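Local coordinates for hypothetical protein EF0006 (Enterococcus faecalis, PDB 2GMQ) that is of unknown function but is a plasmid-encoded protein of the PrgU-like family, which suggests a part in the enterococcal pheromone response, at residues M13-I18 with T63-K68; A74-P79 with I99-N104. All coordinates share one frame; numbering follows the deposited sequence.

Overall arrangement
From the N terminus, strand 15-19 comes first. The chain then passes through strands 23-27 and 34-39 and helix 41-50 before strand 63-68 returns alongside it; contact 1 closes this loop. A tight turn leads into the antiparallel strand 71-76, which lies on the other side of strand 63-68 and completes the three-stranded mixed sheet. Contact 2 opens on residues 74-79. It closes after strands 83-85 and 94-98, when residues 99-104 return, and so ties the mixed sheet to the four-stranded antiparallel sheet. The two contacts follow in series, neither nested nor crossed. They meet where Leu64 packs on Val77 and Ile66 on Leu75, and Leu64 O probably accepts a hydrogen bond from Leu75 N.

Contact 1. Residues M13-I18 with T63-K68; sequences MKEIAI and TLNIIK
A parallel pair of strands forms one side of the three-stranded mixed sheet of this PrgU-like fold. Strand 15-18 is the outer one within the chain; strand 63-68 lies in the middle, with strand 71-76 beyond it. The ladder starts with a weak bond from Thr63 N to Lys14 O. Shorter rungs follow: Ile16 N to Thr63 O at 2.9 Å, nearly along the C=O axis, then Asn65 N to Ile16 O at 2.8 Å. Ile18 N to Asn65 O and Ile67 N to Ile18 O, both 3.0 Å, complete it. On one face Ile16 and Leu64 run alongside each other. Ile16 CG2 meets Leu64 CD2 at 3.5 Å. The other face carries Glu15, Ala17, Thr63 and Asn65. Ala17 CB packs on Ile67 CG1, and Tyr49 of the second subunit covers Ala17 and Asn65. Glu15 is extended, with CG anti to the backbone N (chi1 -175°). It crosses Thr63 obliquely, and Glu15 CG lies 3.8 Å from Thr63 CG2. The Glu15 carboxylate stands at 90° to the Asn65 amide, and one water joins them, donating to Glu15 OE2 at 2.6 Å and accepting from Asn65 ND2 at 2.8 Å.

Contact 2. Residues A74-P79 with I99-N104; sequences ALEVYP and IKTPIN
Three hydrogen bonds hold residues 99-104 to residues 74-79, and all involve Glu76. Its carbonyl oxygen accepts two of them. Lys100 N comes to Glu76 O at 2.7 Å and Thr101 N to the same oxygen at 3.1 Å. Both donors sit above the carbonyl plane. The third bond runs the other way, from Glu76 N to the side-chain hydroxyl Thr101 OG1, at 2.8 Å. Thr101 so bonds to both N and O of Glu76, through its OG1 and its N. Thr101 OG1 lies beside its own backbone N (chi1 -60°), and this leaves CG2 anti to the backbone N, where it touches Leu75 CD2.

The pairing has a single bridge, Val77 with Ile99. It lies where the three-stranded mixed sheet meets the loop that leaves strand 94-98 of the antiparallel sheet and leads to helix 105-112. The same loop bonds through its backbone to Leu34 and Val35 of strand 34-39.

Apolar packing lines the buried side. Leu75 crosses Thr101 and Ile103 at about right angles. Leu75 CD2 touches Thr101 CG2 at 3.7 Å and Ile103 CG2 at 4.0 Å. Val77 CG1 meets Ile99 CD1, and Leu34 covers Leu75, Ile99 and Ile103.

Tyr78 and Lys100 make a CH-pi contact. Lys100 CB sits over the centre of the Tyr78 ring, 3.8 Å from the centroid and 7° off the normal. The lysine chain leaves with CG anti to the backbone N, passes the ring at CE1, and bends at chi3 (65°). The bend brings CE against Glu76 CB. The opposite charges of Glu76 and Lys100 come near each other but make no salt bridge. A water accepts from Lys100 NZ and donates to Val77 O at 2.6 Å.

Contact 1. Residues M13-I18 with T63-K68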
HETATM    1  N   MSE A  13      25.371 -23.530   6.711  1.00 55.75           N
HETATM    2  CA  MSE A  13      24.136 -22.794   6.395  1.00 56.17           C
HETATM    3  C   MSE A  13      23.699 -21.747   7.487  1.00 50.94           C
HETATM    4  O   MSE A  13      23.849 -21.949   8.686  1.00 50.16           O
HETATM    5  CB  MSE A  13      23.009 -23.811   6.041  1.00 55.52           C
HETATM    6  CG  MSE A  13      23.291 -24.720   4.761  1.00 60.31           C
HETATM    7 SE   MSE A  13      22.829 -26.774   4.601  1.00 71.60          SE
HETATM    8  CE  MSE A  13      23.917 -27.463   6.130  1.00 63.21           C
ATOM      9  N   LYS A  14      23.216 -20.593   7.052  1.00 44.96           N
ATOM     10  CA  LYS A  14      22.518 -19.648   7.944  1.00 39.62           C
ATOM     11  C   LYS A  14      21.394 -19.031   7.101  1.00 36.44           C
ATOM     12  O   LYS A  14      21.664 -18.537   6.030  1.00 35.42           O
ATOM     13  CB  LYS A  14      23.435 -18.555   8.466  1.00 40.36           C
ATOM     14  CG  LYS A  14      22.763 -17.673   9.473  1.00 41.16           C
ATOM     15  CD  LYS A  14      23.684 -16.566   9.917  1.00 46.79           C
ATOM     16  CE  LYS A  14      23.210 -15.907  11.211  1.00 49.12           C
ATOM     17  NZ  LYS A  14      21.880 -15.265  10.923  1.00 55.07           N
ATOM     18  N   GLU A  15      20.166 -19.057   7.615  1.00 34.01           N
ATOM     19  CA  GLU A  15      18.951 -18.772   6.865  1.00 33.42           C
ATOM     20  C   GLU A  15      18.244 -17.616   7.579  1.00 31.80           C
ATOM     21  O   GLU A  15      18.252 -17.559   8.855  1.00 31.97           O
ATOM     22  CB  GLU A  15      18.035 -20.000   6.839  1.00 35.32           C
ATOM     23  CG  GLU A  15      16.825 -19.747   5.961  1.00 35.56           C
ATOM     24  CD  GLU A  15      15.960 -20.981   5.690  1.00 41.67           C
ATOM     25  OE1 GLU A  15      16.545 -22.093   5.470  1.00 44.48           O
ATOM     26  OE2 GLU A  15      14.700 -20.827   5.615  1.00 35.09           O
ATOM     27  N   ILE A  16      17.805 -16.658   6.816  1.00 28.86           N
ATOM     28  CA  ILE A  16      17.028 -15.596   7.422  1.00 30.65           C
ATOM     29  C   ILE A  16      15.759 -15.416   6.587  1.00 31.32           C
ATOM     30  O   ILE A  16      15.842 -15.465   5.323  1.00 31.97           O
ATOM     31  CB  ILE A  16      17.826 -14.269   7.521  1.00 30.30           C
ATOM     32  CG1 ILE A  16      16.896 -13.210   8.165  1.00 32.11           C
ATOM     33  CG2 ILE A  16      18.120 -13.709   6.108  1.00 30.64           C
ATOM     34  CD1 ILE A  16      17.586 -11.900   8.664  1.00 32.75           C
ATOM     35  N   ALA A  17      14.596 -15.281   7.264  1.00 31.46           N
ATOM     36  CA  ALA A  17      13.348 -15.073   6.560  1.00 28.88           C
ATOM     37  C   ALA A  17      13.178 -13.537   6.433  1.00 30.30           C
ATOM     38  O   ALA A  17      13.427 -12.802   7.419  1.00 30.11           O
ATOM     39  CB  ALA A  17      12.184 -15.654   7.328  1.00 30.26           C
ATOM     40  N   ILE A  18      12.791 -13.076   5.248  1.00 29.07           N
ATOM     41  CA  ILE A  18      12.375 -11.679   5.111  1.00 30.86           C
ATOM     42  C   ILE A  18      11.083 -11.613   4.335  1.00 29.93           C
ATOM     43  O   ILE A  18      10.927 -12.320   3.287  1.00 29.99           O
ATOM     44  CB  ILE A  18      13.504 -10.895   4.395  1.00 30.33           C
ATOM     45  CG1 ILE A  18      14.869 -11.095   5.031  1.00 33.81           C
ATOM     46  CG2 ILE A  18      13.108  -9.419   4.222  1.00 30.87           C
ATOM     47  CD1 ILE A  18      15.999 -10.283   4.420  1.00 34.92           C
ATOM     48  N   THR A  63      20.935 -18.408   2.790  1.00 26.58           N
ATOM     49  CA  THR A  63      19.585 -18.615   2.312  1.00 27.66           C
ATOM     50  C   THR A  63      18.639 -17.519   2.829  1.00 29.02           C
ATOM     51  O   THR A  63      18.657 -17.172   4.042  1.00 28.13           O
ATOM     52  CB  THR A  63      19.079 -19.954   2.905  1.00 31.22           C
ATOM     53  OG1 THR A  63      19.999 -20.971   2.512  1.00 34.29           O
ATOM     54  CG2 THR A  63      17.684 -20.273   2.317  1.00 33.50           C
ATOM     55  N   LEU A  64      17.858 -16.968   1.909  1.00 27.93           N
ATOM     56  CA  LEU A  64      16.755 -16.046   2.298  0.50 28.20           C
ATOM     57  C   LEU A  64      15.470 -16.825   2.119  1.00 29.92           C
ATOM     58  O   LEU A  64      15.242 -17.447   1.043  1.00 30.98           O
ATOM     59  CB  LEU A  64      16.658 -14.824   1.394  0.50 27.80           C
ATOM     60  CG  LEU A  64      17.847 -13.915   1.253  0.50 25.52           C
ATOM     61  CD1 LEU A  64      17.466 -12.683   0.437  0.50 24.51           C
ATOM     62  CD2 LEU A  64      18.522 -13.554   2.608  0.50 25.54           C
ATOM     63  N   ASN A  65      14.652 -16.814   3.185  1.00 27.87           N
ATOM     64  CA  ASN A  65      13.304 -17.418   3.119  1.00 29.76           C
ATOM     65  C   ASN A  65      12.287 -16.285   2.875  1.00 29.56           C
ATOM     66  O   ASN A  65      11.937 -15.535   3.821  1.00 29.35           O
ATOM     67  CB  ASN A  65      13.052 -18.177   4.399  1.00 29.84           C
ATOM     68  CG  ASN A  65      11.801 -19.009   4.377  1.00 33.53           C
ATOM     69  OD1 ASN A  65      11.201 -19.253   3.316  1.00 39.32           O
ATOM     70  ND2 ASN A  65      11.398 -19.504   5.563  1.00 36.24           N
ATOM     71  N   ILE A  66      11.830 -16.139   1.630  1.00 30.01           N
ATOM     72  CA  ILE A  66      10.935 -15.046   1.277  1.00 31.80           C
ATOM     73  C   ILE A  66       9.519 -15.370   1.696  1.00 32.01           C
ATOM     74  O   ILE A  66       9.000 -16.441   1.365  1.00 29.56           O
ATOM     75  CB  ILE A  66      11.054 -14.613  -0.269  1.00 31.44           C
ATOM     76  CG1 ILE A  66      12.521 -14.111  -0.440  1.00 36.76           C
ATOM     77  CG2 ILE A  66      10.023 -13.572  -0.569  1.00 31.60           C
ATOM     78  CD1 ILE A  66      12.929 -13.800  -1.840  1.00 40.41           C
ATOM     79  N   ILE A  67       8.930 -14.465   2.468  1.00 29.68           N
ATOM     80  CA  ILE A  67       7.594 -14.701   3.045  1.00 31.94           C
ATOM     81  C   ILE A  67       6.544 -13.769   2.444  1.00 30.95           C
ATOM     82  O   ILE A  67       6.750 -12.524   2.424  1.00 30.66           O
ATOM     83  CB  ILE A  67       7.621 -14.321   4.645  1.00 31.95           C
ATOM     84  CG1 ILE A  67       8.785 -14.993   5.422  1.00 35.18           C
ATOM     85  CG2 ILE A  67       6.234 -14.646   5.247  1.00 34.34           C
ATOM     86  CD1 ILE A  67       8.710 -16.592   5.094  1.00 32.02           C
ATOM     87  N   LYS A  68       5.362 -14.299   2.074  1.00 30.53           N
ATOM     88  CA  LYS A  68       4.298 -13.450   1.523  1.00 31.83           C
ATOM     89  C   LYS A  68       3.035 -14.242   1.359  1.00 31.90           C
ATOM     90  O   LYS A  68       3.086 -15.403   0.895  1.00 30.86           O
ATOM     91  CB  LYS A  68       4.693 -12.904   0.181  1.00 29.83           C
ATOM     92  CG  LYS A  68       3.569 -12.169  -0.527  1.00 34.00           C
ATOM     93  CD  LYS A  68       4.138 -11.457  -1.686  1.00 35.04           C
ATOM     94  CE  LYS A  68       2.957 -10.692  -2.376  1.00 40.31           C
ATOM     95  NZ  LYS A  68       3.513  -9.866  -3.441  1.00 45.45           N
TER
HETATM   96  O   HOH W   1      13.452 -19.514   7.495  1.00 27.67           O

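Contact 2. Residues A74-P79 with I99-N104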
ATOM      1  N   ALA A  74      12.326 -20.598  -0.037  1.00 28.16           N
ATOM      2  CA  ALA A  74      13.763 -20.440   0.299  1.00 28.51           C
ATOM      3  C   ALA A  74      14.626 -20.321  -0.944  1.00 29.00           C
ATOM      4  O   ALA A  74      14.526 -21.191  -1.888  1.00 30.33           O
ATOM      5  CB  ALA A  74      14.247 -21.719   1.150  1.00 28.93           C
ATOM      6  N   LEU A  75      15.550 -19.349  -0.937  1.00 26.81           N
ATOM      7  CA  LEU A  75      16.425 -19.085  -2.095  1.00 27.79           C
ATOM      8  C   LEU A  75      17.834 -18.963  -1.579  1.00 28.27           C
ATOM      9  O   LEU A  75      18.056 -18.240  -0.614  1.00 29.62           O
ATOM     10  CB  LEU A  75      16.036 -17.756  -2.832  1.00 29.10           C
ATOM     11  CG  LEU A  75      14.644 -17.831  -3.511  1.00 29.57           C
ATOM     12  CD1 LEU A  75      14.365 -16.354  -4.012  1.00 30.33           C
ATOM     13  CD2 LEU A  75      14.448 -18.833  -4.626  1.00 29.76           C
ATOM     14  N   GLU A  76      18.769 -19.725  -2.163  1.00 27.59           N
ATOM     15  CA  GLU A  76      20.171 -19.564  -1.766  0.50 27.51           C
ATOM     16  C   GLU A  76      20.688 -18.273  -2.390  1.00 27.35           C
ATOM     17  O   GLU A  76      20.265 -17.895  -3.517  1.00 25.74           O
ATOM     18  CB  GLU A  76      21.032 -20.722  -2.257  0.50 26.87           C
ATOM     19  CG  GLU A  76      20.511 -22.112  -1.908  0.50 27.90           C
ATOM     20  CD  GLU A  76      21.510 -23.145  -2.308  0.50 29.08           C
ATOM     21  OE1 GLU A  76      21.636 -23.370  -3.522  0.50 28.37           O
ATOM     22  OE2 GLU A  76      22.189 -23.705  -1.419  0.50 26.34           O
ATOM     23  N   VAL A  77      21.584 -17.628  -1.664  1.00 28.12           N
ATOM     24  CA  VAL A  77      22.317 -16.448  -2.117  1.00 27.59           C
ATOM     25  C   VAL A  77      23.779 -16.813  -2.345  1.00 28.88           C
ATOM     26  O   VAL A  77      24.210 -17.915  -1.978  1.00 27.95           O
ATOM     27  CB  VAL A  77      22.196 -15.276  -1.084  1.00 27.61           C
ATOM     28  CG1 VAL A  77      20.670 -14.990  -0.810  1.00 31.42           C
ATOM     29  CG2 VAL A  77      22.983 -15.631   0.229  1.00 25.30           C
ATOM     30  N   TYR A  78      24.549 -15.890  -2.948  1.00 28.68           N
ATOM     31  CA  TYR A  78      25.958 -16.001  -3.095  1.00 30.05           C
ATOM     32  C   TYR A  78      26.520 -15.217  -1.915  1.00 29.86           C
ATOM     33  O   TYR A  78      26.506 -13.988  -1.971  1.00 29.19           O
ATOM     34  CB  TYR A  78      26.412 -15.343  -4.407  1.00 29.51           C
ATOM     35  CG  TYR A  78      25.964 -16.009  -5.676  1.00 27.22           C
ATOM     36  CD1 TYR A  78      26.499 -17.246  -6.060  1.00 25.13           C
ATOM     37  CD2 TYR A  78      25.047 -15.382  -6.538  1.00 25.65           C
ATOM     38  CE1 TYR A  78      26.113 -17.886  -7.296  1.00 29.22           C
ATOM     39  CE2 TYR A  78      24.659 -16.026  -7.782  1.00 25.38           C
ATOM     40  CZ  TYR A  78      25.207 -17.248  -8.133  1.00 28.62           C
ATOM     41  OH  TYR A  78      24.833 -17.819  -9.322  1.00 27.04           O
ATOM     42  N   PRO A  79      26.880 -15.902  -0.795  1.00 30.23           N
ATOM     43  CA  PRO A  79      27.236 -15.099   0.397  1.00 30.68           C
ATOM     44  C   PRO A  79      28.368 -14.108   0.168  1.00 30.71           C
ATOM     45  O   PRO A  79      28.410 -13.082   0.837  1.00 32.64           O
ATOM     46  CB  PRO A  79      27.653 -16.153   1.462  1.00 30.39           C
ATOM     47  CG  PRO A  79      27.274 -17.438   0.939  1.00 31.60           C
ATOM     48  CD  PRO A  79      26.732 -17.327  -0.473  1.00 30.31           C
ATOM     49  N   ILE A  99      21.022 -13.375  -5.735  1.00 26.09           N
ATOM     50  CA  ILE A  99      20.317 -14.659  -5.650  1.00 26.58           C
ATOM     51  C   ILE A  99      21.036 -15.734  -6.466  1.00 26.95           C
ATOM     52  O   ILE A  99      21.189 -15.568  -7.681  1.00 28.13           O
ATOM     53  CB  ILE A  99      18.873 -14.497  -6.073  1.00 25.03           C
ATOM     54  CG1 ILE A  99      18.097 -13.485  -5.185  1.00 26.41           C
ATOM     55  CG2 ILE A  99      18.120 -15.820  -5.940  1.00 28.82           C
ATOM     56  CD1 ILE A  99      18.355 -13.688  -3.720  1.00 27.87           C
ATOM     57  N   LYS A 100      21.308 -16.879  -5.817  1.00 25.98           N
ATOM     58  CA  LYS A 100      21.912 -18.053  -6.477  1.00 24.78           C
ATOM     59  C   LYS A 100      20.882 -19.071  -7.017  1.00 26.10           C
ATOM     60  O   LYS A 100      21.024 -19.595  -8.169  1.00 26.63           O
ATOM     61  CB  LYS A 100      22.839 -18.732  -5.445  1.00 24.56           C
ATOM     62  CG  LYS A 100      23.424 -20.108  -5.981  1.00 27.83           C
ATOM     63  CD  LYS A 100      24.606 -20.548  -5.230  1.00 31.81           C
ATOM     64  CE  LYS A 100      24.282 -20.869  -3.809  1.00 38.87           C
ATOM     65  NZ  LYS A 100      25.492 -21.471  -3.086  1.00 39.18           N
ATOM     66  N   THR A 101      19.916 -19.415  -6.182  1.00 23.56           N
ATOM     67  CA  THR A 101      18.834 -20.335  -6.697  1.00 24.26           C
ATOM     68  C   THR A 101      18.153 -19.698  -7.916  1.00 25.55           C
ATOM     69  O   THR A 101      17.573 -18.594  -7.849  1.00 24.35           O
ATOM     70  CB  THR A 101      17.827 -20.556  -5.635  1.00 26.57           C
ATOM     71  OG1 THR A 101      18.498 -21.155  -4.513  1.00 26.82           O
ATOM     72  CG2 THR A 101      16.620 -21.401  -6.220  1.00 24.67           C
ATOM     73  N   PRO A 102      18.174 -20.381  -9.084  1.00 25.46           N
ATOM     74  CA  PRO A 102      17.456 -19.797 -10.238  1.00 24.59           C
ATOM     75  C   PRO A 102      15.950 -19.766 -10.037  1.00 25.94           C
ATOM     76  O   PRO A 102      15.322 -20.794  -9.644  1.00 23.48           O
ATOM     77  CB  PRO A 102      17.887 -20.720 -11.432  1.00 27.51           C
ATOM     78  CG  PRO A 102      19.105 -21.373 -10.910  1.00 27.64           C
ATOM     79  CD  PRO A 102      18.848 -21.644  -9.465  1.00 25.61           C
ATOM     80  N   ILE A 103      15.381 -18.577 -10.199  1.00 26.32           N
ATOM     81  CA  ILE A 103      13.936 -18.454 -10.156  1.00 27.90           C
ATOM     82  C   ILE A 103      13.499 -17.335 -11.063  1.00 26.99           C
ATOM     83  O   ILE A 103      14.116 -16.246 -11.014  1.00 27.03           O
ATOM     84  CB  ILE A 103      13.361 -18.265  -8.767  1.00 26.38           C
ATOM     85  CG1 ILE A 103      11.810 -18.336  -8.895  1.00 33.72           C
ATOM     86  CG2 ILE A 103      13.901 -16.978  -8.124  1.00 30.17           C
ATOM     87  CD1 ILE A 103      11.027 -18.600  -7.729  1.00 31.88           C
ATOM     88  N   ASN A 104      12.426 -17.561 -11.831  1.00 25.35           N
ATOM     89  CA  ASN A 104      11.977 -16.516 -12.765  1.00 27.17           C
ATOM     90  C   ASN A 104      10.711 -15.813 -12.299  1.00 26.33           C
ATOM     91  O   ASN A 104      10.001 -16.337 -11.410  1.00 27.92           O
ATOM     92  CB  ASN A 104      11.889 -17.009 -14.231  1.00 30.10           C
ATOM     93  CG  ASN A 104      13.289 -17.090 -14.951  1.00 33.25           C
ATOM     94  OD1 ASN A 104      13.406 -16.805 -16.174  1.00 33.90           O
ATOM     95  ND2 ASN A 104      14.305 -17.639 -14.223  1.00 34.00           N
TER
HETATM   96  O   HOH W   2      24.485 -20.223  -0.720  1.00 36.30           O